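Local coordinates for tetratricopeptide TPR_2 repeat protein (Thermobaculum terrenum, PDB 5DJS), which is of unknown function but joins tetratricopeptide repeats to a GT-B-type region of glycosyl transferase family 41, with uridine-5'-diphosphate bound in the model, at residues A113-Y118 against S245-M250; A120-A125 against A270-G275; F254-A257 against V263-T266. The protein carries 1 engineered substitution. All coordinates share one frame; numbering follows the deposited sequence.

Contact 1 (A113-Y118 against S245-M250); sequences AHSGLY and SWHLGM
Tyr118, Trp246 and His247 form a buried aromatic cluster, the seam where helix 111-120 packs on the loop that follows strand 240-243 of a parallel GT-B-type sheet, both within the family 41 range. The Tyr118-His247 pair is edge-to-face: the tyrosine edge is directed at the imidazole face, the centroids are 5.2 Å apart, and the planes stand at 85°. Within that pair, Tyr118 CD2 sits over the middle of the imidazole, while Tyr118 CE2 comes 3.8 Å from His247 ND1. A trans first torsion of Tyr118 (chi1 177°) swings CG opposite the backbone N and carries the ring from the helix to the loop. The third ring meets it less regularly. Tyr118 CE2 approaches Trp246 CZ2 at 3.6 Å, and with the two six-membered rings inclined at 46° the pair is neither a stack nor edge-to-face. Tyr118 OH hydrogen-bonds the carbonyl O of Thr273, which satisfies the polar end of this buried ring. Trp139 of helix 129-143 adds a further edge-to-face partner to His247. One helical turn before the tyrosine, Ser115 meets the imidazole at its rim, near the ring plane: Ser115 CB lies 3.6 Å from His247 CD2, and its OG faces that same carbon.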
loop_
_atom_site.group_PDB
_atom_site.type_symbol
_atom_site.label_atom_id
_atom_site.label_comp_id
_atom_site.label_asym_id
_atom_site.label_seq_id
_atom_site.Cartn_x
_atom_site.Cartn_y
_atom_site.Cartn_z
ATOM N N ALA A 113 -14.002 -5.426 -7.315
ATOM C CA ALA A 113 -13.513 -6.811 -7.265
ATOM C C ALA A 113 -12.482 -7.062 -8.356
ATOM O O ALA A 113 -11.536 -7.813 -8.160
ATOM C CB ALA A 113 -14.670 -7.792 -7.409
ATOM N N HIS A 114 -12.672 -6.420 -9.502
ATOM C CA HIS A 114 -11.731 -6.499 -10.613
ATOM C C HIS A 114 -10.389 -5.847 -10.227
ATOM O O HIS A 114 -9.342 -6.408 -10.532
ATOM C CB HIS A 114 -12.346 -5.827 -11.847
ATOM C CG HIS A 114 -11.743 -6.241 -13.155
ATOM N ND1 HIS A 114 -10.395 -6.151 -13.433
ATOM C CD2 HIS A 114 -12.324 -6.702 -14.285
ATOM C CE1 HIS A 114 -10.170 -6.567 -14.665
ATOM N NE2 HIS A 114 -11.323 -6.903 -15.205
ATOM N N SER A 115 -10.424 -4.685 -9.561
ATOM C CA SER A 115 -9.208 -4.059 -8.994
ATOM C C SER A 115 -8.566 -4.984 -7.967
ATOM O O SER A 115 -7.384 -5.337 -8.080
ATOM C CB SER A 115 -9.512 -2.736 -8.274
ATOM O OG SER A 115 -9.866 -1.706 -9.161
ATOM N N GLY A 116 -9.361 -5.358 -6.963
ATOM C CA GLY A 116 -8.913 -6.209 -5.866
ATOM C C GLY A 116 -8.183 -7.432 -6.373
ATOM O O GLY A 116 -7.110 -7.774 -5.874
ATOM N N LEU A 117 -8.765 -8.072 -7.386
ATOM C CA LEU A 117 -8.142 -9.214 -8.055
ATOM C C LEU A 117 -6.791 -8.818 -8.655
ATOM O O LEU A 117 -5.785 -9.474 -8.384
ATOM C CB LEU A 117 -9.081 -9.786 -9.128
ATOM C CG LEU A 117 -8.579 -10.962 -9.965
ATOM C CD1 LEU A 117 -8.262 -12.166 -9.096
ATOM C CD2 LEU A 117 -9.609 -11.322 -11.017
ATOM N N TYR A 118 -6.765 -7.740 -9.438
ATOM C CA TYR A 118 -5.503 -7.195 -9.990
ATOM C C TYR A 118 -4.426 -6.984 -8.925
ATOM O O TYR A 118 -3.290 -7.430 -9.100
ATOM C CB TYR A 118 -5.759 -5.875 -10.721
ATOM C CG TYR A 118 -4.529 -5.179 -11.279
ATOM C CD1 TYR A 118 -3.562 -5.881 -12.004
ATOM C CD2 TYR A 118 -4.357 -3.798 -11.118
ATOM C CE1 TYR A 118 -2.445 -5.228 -12.523
ATOM C CE2 TYR A 118 -3.255 -3.140 -11.639
ATOM C CZ TYR A 118 -2.303 -3.851 -12.337
ATOM O OH TYR A 118 -1.223 -3.183 -12.867
ATOM N N SER A 245 -3.351 7.155 -4.377
ATOM C CA SER A 245 -3.908 5.906 -3.842
ATOM C C SER A 245 -3.674 4.661 -4.691
ATOM O O SER A 245 -3.369 3.603 -4.141
ATOM C CB SER A 245 -5.402 6.051 -3.547
ATOM O OG SER A 245 -5.605 6.866 -2.397
ATOM N N TRP A 246 -3.850 4.785 -6.010
ATOM C CA TRP A 246 -3.755 3.655 -6.973
ATOM C C TRP A 246 -4.838 2.613 -6.621
ATOM O O TRP A 246 -5.705 2.831 -5.752
ATOM C CB TRP A 246 -2.306 3.094 -7.021
ATOM C CG TRP A 246 -1.950 2.040 -8.078
ATOM C CD1 TRP A 246 -1.594 2.239 -9.380
ATOM C CD2 TRP A 246 -1.854 0.625 -7.854
ATOM N NE1 TRP A 246 -1.326 1.024 -9.989
ATOM C CE2 TRP A 246 -1.484 0.019 -9.070
ATOM C CE3 TRP A 246 -2.094 -0.187 -6.749
ATOM C CZ2 TRP A 246 -1.328 -1.380 -9.195
ATOM C CZ3 TRP A 246 -1.943 -1.565 -6.868
ATOM C CH2 TRP A 246 -1.561 -2.146 -8.076
ATOM N N HIS A 247 -4.834 1.508 -7.339
ATOM C CA HIS A 247 -5.674 0.372 -7.023
ATOM C C HIS A 247 -5.661 -0.157 -5.574
ATOM O O HIS A 247 -6.626 -0.788 -5.174
ATOM C CB HIS A 247 -5.344 -0.762 -7.982
ATOM C CG HIS A 247 -5.815 -0.519 -9.377
ATOM N ND1 HIS A 247 -4.994 -0.028 -10.365
ATOM C CD2 HIS A 247 -7.022 -0.706 -9.949
ATOM C CE1 HIS A 247 -5.677 0.071 -11.489
ATOM N NE2 HIS A 247 -6.910 -0.337 -11.264
ATOM N N LEU A 248 -4.623 0.151 -4.786
ATOM C CA LEU A 248 -4.469 -0.362 -3.423
ATOM C C LEU A 248 -5.326 0.403 -2.431
ATOM O O LEU A 248 -5.501 -0.061 -1.319
ATOM C CB LEU A 248 -3.023 -0.228 -2.921
ATOM C CG LEU A 248 -1.902 -1.082 -3.497
ATOM C CD1 LEU A 248 -0.525 -0.556 -3.125
ATOM C CD2 LEU A 248 -2.065 -2.537 -3.111
ATOM N N GLY A 249 -5.821 1.578 -2.794
ATOM C CA GLY A 249 -6.461 2.450 -1.822
ATOM C C GLY A 249 -7.779 2.969 -2.310
ATOM O O GLY A 249 -8.232 2.612 -3.386
ATOM N N MET A 250 -8.380 3.843 -1.518
ATOM C CA MET A 250 -9.629 4.482 -1.889
ATOM C C MET A 250 -9.359 5.573 -2.937
ATOM O O MET A 250 -9.429 6.768 -2.666
ATOM C CB MET A 250 -10.322 5.033 -0.649
ATOM C CG MET A 250 -10.693 3.953 0.354
ATOM S SD MET A 250 -12.077 4.465 1.382
ATOM C CE MET A 250 -13.435 4.301 0.206
#

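Contact 2 (A120-A125 against A270-G275); sequences ALHYSA and AINTTG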
loop_
_atom_site.group_PDB
_atom_site.type_symbol
_atom_site.label_atom_id
_atom_site.label_comp_id
_atom_site.label_asym_id
_atom_site.label_seq_id
_atom_site.Cartn_x
_atom_site.Cartn_y
_atom_site.Cartn_z
ATOM N N ALA A 120 -4.407 -8.353 -5.846
ATOM C CA ALA A 120 -4.151 -9.651 -5.215
ATOM C C ALA A 120 -3.101 -10.484 -5.943
ATOM O O ALA A 120 -2.301 -11.164 -5.297
ATOM C CB ALA A 120 -5.442 -10.443 -5.092
ATOM N N LEU A 121 -3.101 -10.424 -7.276
ATOM C CA LEU A 121 -2.127 -11.157 -8.103
ATOM C C LEU A 121 -0.660 -10.837 -7.767
ATOM O O LEU A 121 0.217 -11.671 -7.956
ATOM C CB LEU A 121 -2.398 -10.915 -9.604
ATOM C CG LEU A 121 -3.296 -11.908 -10.354
ATOM C CD1 LEU A 121 -4.607 -12.190 -9.647
ATOM C CD2 LEU A 121 -3.556 -11.415 -11.771
ATOM N N HIS A 122 -0.394 -9.641 -7.259
ATOM C CA HIS A 122 0.984 -9.233 -6.930
ATOM C C HIS A 122 1.568 -9.970 -5.718
ATOM O O HIS A 122 2.793 -10.072 -5.589
ATOM C CB HIS A 122 1.061 -7.713 -6.754
ATOM C CG HIS A 122 0.705 -6.959 -7.999
ATOM N ND1 HIS A 122 1.633 -6.652 -8.969
ATOM C CD2 HIS A 122 -0.482 -6.498 -8.453
ATOM C CE1 HIS A 122 1.036 -6.016 -9.959
ATOM N NE2 HIS A 122 -0.249 -5.910 -9.671
ATOM N N TYR A 123 0.689 -10.514 -4.869
ATOM C CA TYR A 123 1.088 -11.336 -3.725
ATOM C C TYR A 123 1.378 -12.789 -4.066
ATOM O O TYR A 123 1.714 -13.549 -3.167
ATOM C CB TYR A 123 0.000 -11.328 -2.666
ATOM C CG TYR A 123 -0.386 -9.958 -2.197
ATOM C CD1 TYR A 123 0.555 -9.102 -1.618
ATOM C CD2 TYR A 123 -1.690 -9.506 -2.326
ATOM C CE1 TYR A 123 0.197 -7.836 -1.182
ATOM C CE2 TYR A 123 -2.055 -8.244 -1.894
ATOM C CZ TYR A 123 -1.104 -7.413 -1.328
ATOM O OH TYR A 123 -1.468 -6.160 -0.896
ATOM N N SER A 124 1.256 -13.185 -5.336
ATOM C CA SER A 124 1.446 -14.584 -5.736
ATOM C C SER A 124 2.416 -14.718 -6.899
ATOM O O SER A 124 2.291 -14.013 -7.905
ATOM C CB SER A 124 0.109 -15.178 -6.135
ATOM O OG SER A 124 0.291 -16.428 -6.770
ATOM N N ALA A 125 3.356 -15.657 -6.776
ATOM C CA ALA A 125 4.347 -15.909 -7.831
ATOM C C ALA A 125 3.757 -16.631 -9.044
ATOM O O ALA A 125 4.395 -16.683 -10.096
ATOM C CB ALA A 125 5.530 -16.690 -7.276
ATOM N N ALA A 270 1.577 3.306 -6.299
ATOM C CA ALA A 270 1.627 2.480 -7.485
ATOM C C ALA A 270 2.753 1.477 -7.370
ATOM O O ALA A 270 3.869 1.839 -7.025
ATOM C CB ALA A 270 1.805 3.340 -8.724
ATOM N N ILE A 271 2.407 0.212 -7.591
ATOM C CA ILE A 271 3.363 -0.894 -7.799
ATOM C C ILE A 271 3.299 -1.466 -9.216
ATOM O O ILE A 271 4.061 -2.373 -9.562
ATOM C CB ILE A 271 3.126 -2.052 -6.799
ATOM C CG1 ILE A 271 1.680 -2.558 -6.874
ATOM C CG2 ILE A 271 3.464 -1.603 -5.379
ATOM C CD1 ILE A 271 1.491 -3.946 -6.317
ATOM N N ASN A 272 2.369 -0.963 -10.020
ATOM C CA ASN A 272 2.227 -1.371 -11.416
ATOM C C ASN A 272 1.323 -0.345 -12.127
ATOM O O ASN A 272 0.832 0.610 -11.505
ATOM C CB ASN A 272 1.631 -2.804 -11.471
ATOM C CG ASN A 272 1.986 -3.615 -12.737
ATOM O OD1 ASN A 272 1.519 -4.726 -12.857
ATOM N ND2 ASN A 272 2.801 -3.101 -13.645
ATOM N N THR A 273 1.101 -0.533 -13.422
ATOM C CA THR A 273 0.254 0.351 -14.195
ATOM C C THR A 273 -1.158 0.398 -13.648
ATOM O O THR A 273 -1.640 -0.584 -13.069
ATOM C CB THR A 273 0.222 -0.067 -15.686
ATOM O OG1 THR A 273 -0.395 0.971 -16.459
ATOM C CG2 THR A 273 -0.511 -1.421 -15.905
ATOM N N THR A 274 -1.804 1.549 -13.822
ATOM C CA THR A 274 -3.247 1.674 -13.638
ATOM C C THR A 274 -4.022 0.975 -14.763
ATOM O O THR A 274 -5.199 0.645 -14.593
ATOM C CB THR A 274 -3.694 3.143 -13.643
ATOM O OG1 THR A 274 -3.233 3.786 -14.849
ATOM C CG2 THR A 274 -3.160 3.876 -12.408
ATOM N N GLY A 275 -3.363 0.813 -15.917
ATOM C CA GLY A 275 -3.961 0.257 -17.108
ATOM C C GLY A 275 -4.632 1.294 -17.992
ATOM O O GLY A 275 -5.038 0.962 -19.122
#
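Ile271 places a single methyl, CD1, over one face of the His122 imidazole, and this CH-pi contact is the distinctive feature of a small interface in which the chain after helix 111-120 meets the loop after strand 263-266. The evidence is direct: Ile271 CD1 is 3.8 Å from the centroid of the His122 ring and 20° off the ring normal. It is displaced toward the rim, its nearest ring atom being His122 CG at 3.5 Å. Because Ile271 CG1 lies between the backbone N and the carbonyl carbon (chi1 56°), with the chain extended beyond it, CD1 is projected toward the histidine while CG2 is kept back. The two side chains come from opposite directions. Asn272 approaches differently, crossing His122 at about a right angle, and its CB lies 3.6 Å from His122 CE1. His122 therefore has an aliphatic neighbour over a face, with Asn272 CB beside CE1, and Tyr118 packs against it edge-to-face as well. Ile271 also touches Tyr419, and its side chain is about 8 Å from the bound UDP. Beyond Asn272 the loop is shaped by Thr273, whose OG1 accepts from Gly275 N at 3.0 Å. Thr273 OG1 and Gly275 N thus close an ST turn in the loop after strand 263-266, in a region of the GT-B-type clan.

Contact 3 (F254-A257 against V263-T266); sequences FAFA and VQVT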
loop_
_atom_site.group_PDB
_atom_site.type_symbol
_atom_site.label_atom_id
_atom_site.label_comp_id
_atom_site.label_asym_id
_atom_site.label_seq_id
_atom_site.Cartn_x
_atom_site.Cartn_y
_atom_site.Cartn_z
ATOM N N PHE A 254 -11.824 7.180 -11.707
ATOM C CA PHE A 254 -12.860 7.503 -12.697
ATOM C C PHE A 254 -13.025 9.018 -12.862
ATOM O O PHE A 254 -13.472 9.478 -13.901
ATOM C CB PHE A 254 -14.184 6.839 -12.332
ATOM C CG PHE A 254 -14.060 5.369 -12.113
ATOM C CD1 PHE A 254 -13.554 4.551 -13.120
ATOM C CD2 PHE A 254 -14.414 4.798 -10.896
ATOM C CE1 PHE A 254 -13.424 3.186 -12.925
ATOM C CE2 PHE A 254 -14.286 3.433 -10.697
ATOM C CZ PHE A 254 -13.792 2.626 -11.711
ATOM N N ALA A 255 -12.667 9.787 -11.842
ATOM C CA ALA A 255 -12.478 11.215 -12.017
ATOM C C ALA A 255 -11.268 11.473 -12.939
ATOM O O ALA A 255 -11.371 12.240 -13.897
ATOM C CB ALA A 255 -12.315 11.906 -10.668
ATOM N N PHE A 256 -10.146 10.796 -12.675
ATOM C CA PHE A 256 -8.962 10.855 -13.569
ATOM C C PHE A 256 -9.292 10.408 -14.985
ATOM O O PHE A 256 -8.732 10.913 -15.942
ATOM C CB PHE A 256 -7.803 9.980 -13.056
ATOM C CG PHE A 256 -6.986 10.621 -11.970
ATOM C CD1 PHE A 256 -7.453 10.658 -10.655
ATOM C CD2 PHE A 256 -5.756 11.188 -12.257
ATOM C CE1 PHE A 256 -6.715 11.246 -9.652
ATOM C CE2 PHE A 256 -5.007 11.782 -11.254
ATOM C CZ PHE A 256 -5.488 11.806 -9.951
ATOM N N ALA A 257 -10.189 9.441 -15.105
ATOM C CA ALA A 257 -10.563 8.882 -16.395
ATOM C C ALA A 257 -11.079 9.939 -17.366
ATOM O O ALA A 257 -10.874 9.809 -18.564
ATOM C CB ALA A 257 -11.597 7.779 -16.209
ATOM N N VAL A 263 -2.206 17.235 -17.214
ATOM C CA VAL A 263 -1.129 16.348 -16.781
ATOM C C VAL A 263 -1.652 15.517 -15.615
ATOM O O VAL A 263 -2.028 16.058 -14.576
ATOM C CB VAL A 263 0.122 17.144 -16.361
ATOM C CG1 VAL A 263 1.188 16.219 -15.801
ATOM C CG2 VAL A 263 0.675 17.931 -17.545
ATOM N N GLN A 264 -1.675 14.203 -15.796
ATOM C CA GLN A 264 -2.187 13.303 -14.774
ATOM C C GLN A 264 -1.167 12.209 -14.481
ATOM O O GLN A 264 -0.682 11.529 -15.405
ATOM C CB GLN A 264 -3.530 12.736 -15.213
ATOM C CG GLN A 264 -4.566 13.831 -15.420
ATOM C CD GLN A 264 -5.987 13.323 -15.468
ATOM O OE1 GLN A 264 -6.871 13.902 -14.839
ATOM N NE2 GLN A 264 -6.225 12.243 -16.215
ATOM N N VAL A 265 -0.868 12.059 -13.187
ATOM C CA VAL A 265 0.284 11.310 -12.684
ATOM C C VAL A 265 -0.139 10.344 -11.581
ATOM O O VAL A 265 -0.924 10.708 -10.692
ATOM C CB VAL A 265 1.312 12.272 -12.050
ATOM C CG1 VAL A 265 2.514 11.518 -11.500
ATOM C CG2 VAL A 265 1.767 13.328 -13.041
ATOM N N THR A 266 0.403 9.127 -11.612
ATOM C CA THR A 266 0.248 8.184 -10.485
ATOM C C THR A 266 1.618 7.998 -9.806
ATOM O O THR A 266 2.629 7.783 -10.478
ATOM C CB THR A 266 -0.425 6.849 -10.918
ATOM O OG1 THR A 266 -0.876 6.135 -9.759
ATOM C CG2 THR A 266 0.495 5.953 -11.765
#
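Gln264 turns CG opposite its own carbonyl carbon and then runs on extended (chi2 -164°), which carries its amide to the backbone O of Phe256; Phe256 likewise sets CG beside its backbone N, and the two side chains pass each other in opposite directions. The two residues belong to one beta-alpha-beta unit made of strand 240-243, the short helix 253-257 and strand 263-266, and this contact ties the helix to the second strand. The tie is a hydrogen bond from Gln264 NE2 to Phe256 O, 2.9 Å long with an N-H...O angle of 163°. The acceptor lies close to the plane of the glutamine amide, which fits donation from a planar NH2. That same nitrogen also donates to the carbonyl O of Ala278, so two backbone acceptors fix the amide group and match its two N-H bonds. Beside this bond the ring lies against the glutamine chain. Phe256 CD2 lies 3.9 Å from Gln264 CD and 4.0 Å from Gln264 CB, with the ring and amide planes inclined at 42°, an oblique meeting. Phe256 also rests on Leu241 and Asp243 of strand 240-243, so this side chain touches both strands of the unit. The backbone of Gln264 is meanwhile held in the parallel sheet by bonds to Asp280 and Tyr281. The CB of Val265 is directed away from the helix, and its backbone takes part instead: Phe256 CE2 comes within 4.3 Å of Val265 O, again obliquely.

All three contacts are buried, but the centres of contacts 1 and 2 lie about 10 and 11 Å, and that of contact 3 about 19 Å, from the centre of the chain. Contacts 1 and 2, with centres about 9 Å apart, use consecutive parts of the chain on and just after helix 111-120, and set them against two loops at the sheet; their segments alternate in sequence. Contact 1 is a meeting of aromatic rings, contact 2 an aliphatic methyl over an imidazole. Contact 3 stays within a single beta-alpha-beta unit and alone has a side-chain-to-backbone hydrogen bond between its segments. It adjoins contact 1 through packing of Trp246 CD1 on Thr266 OG1, 4.0 Å apart.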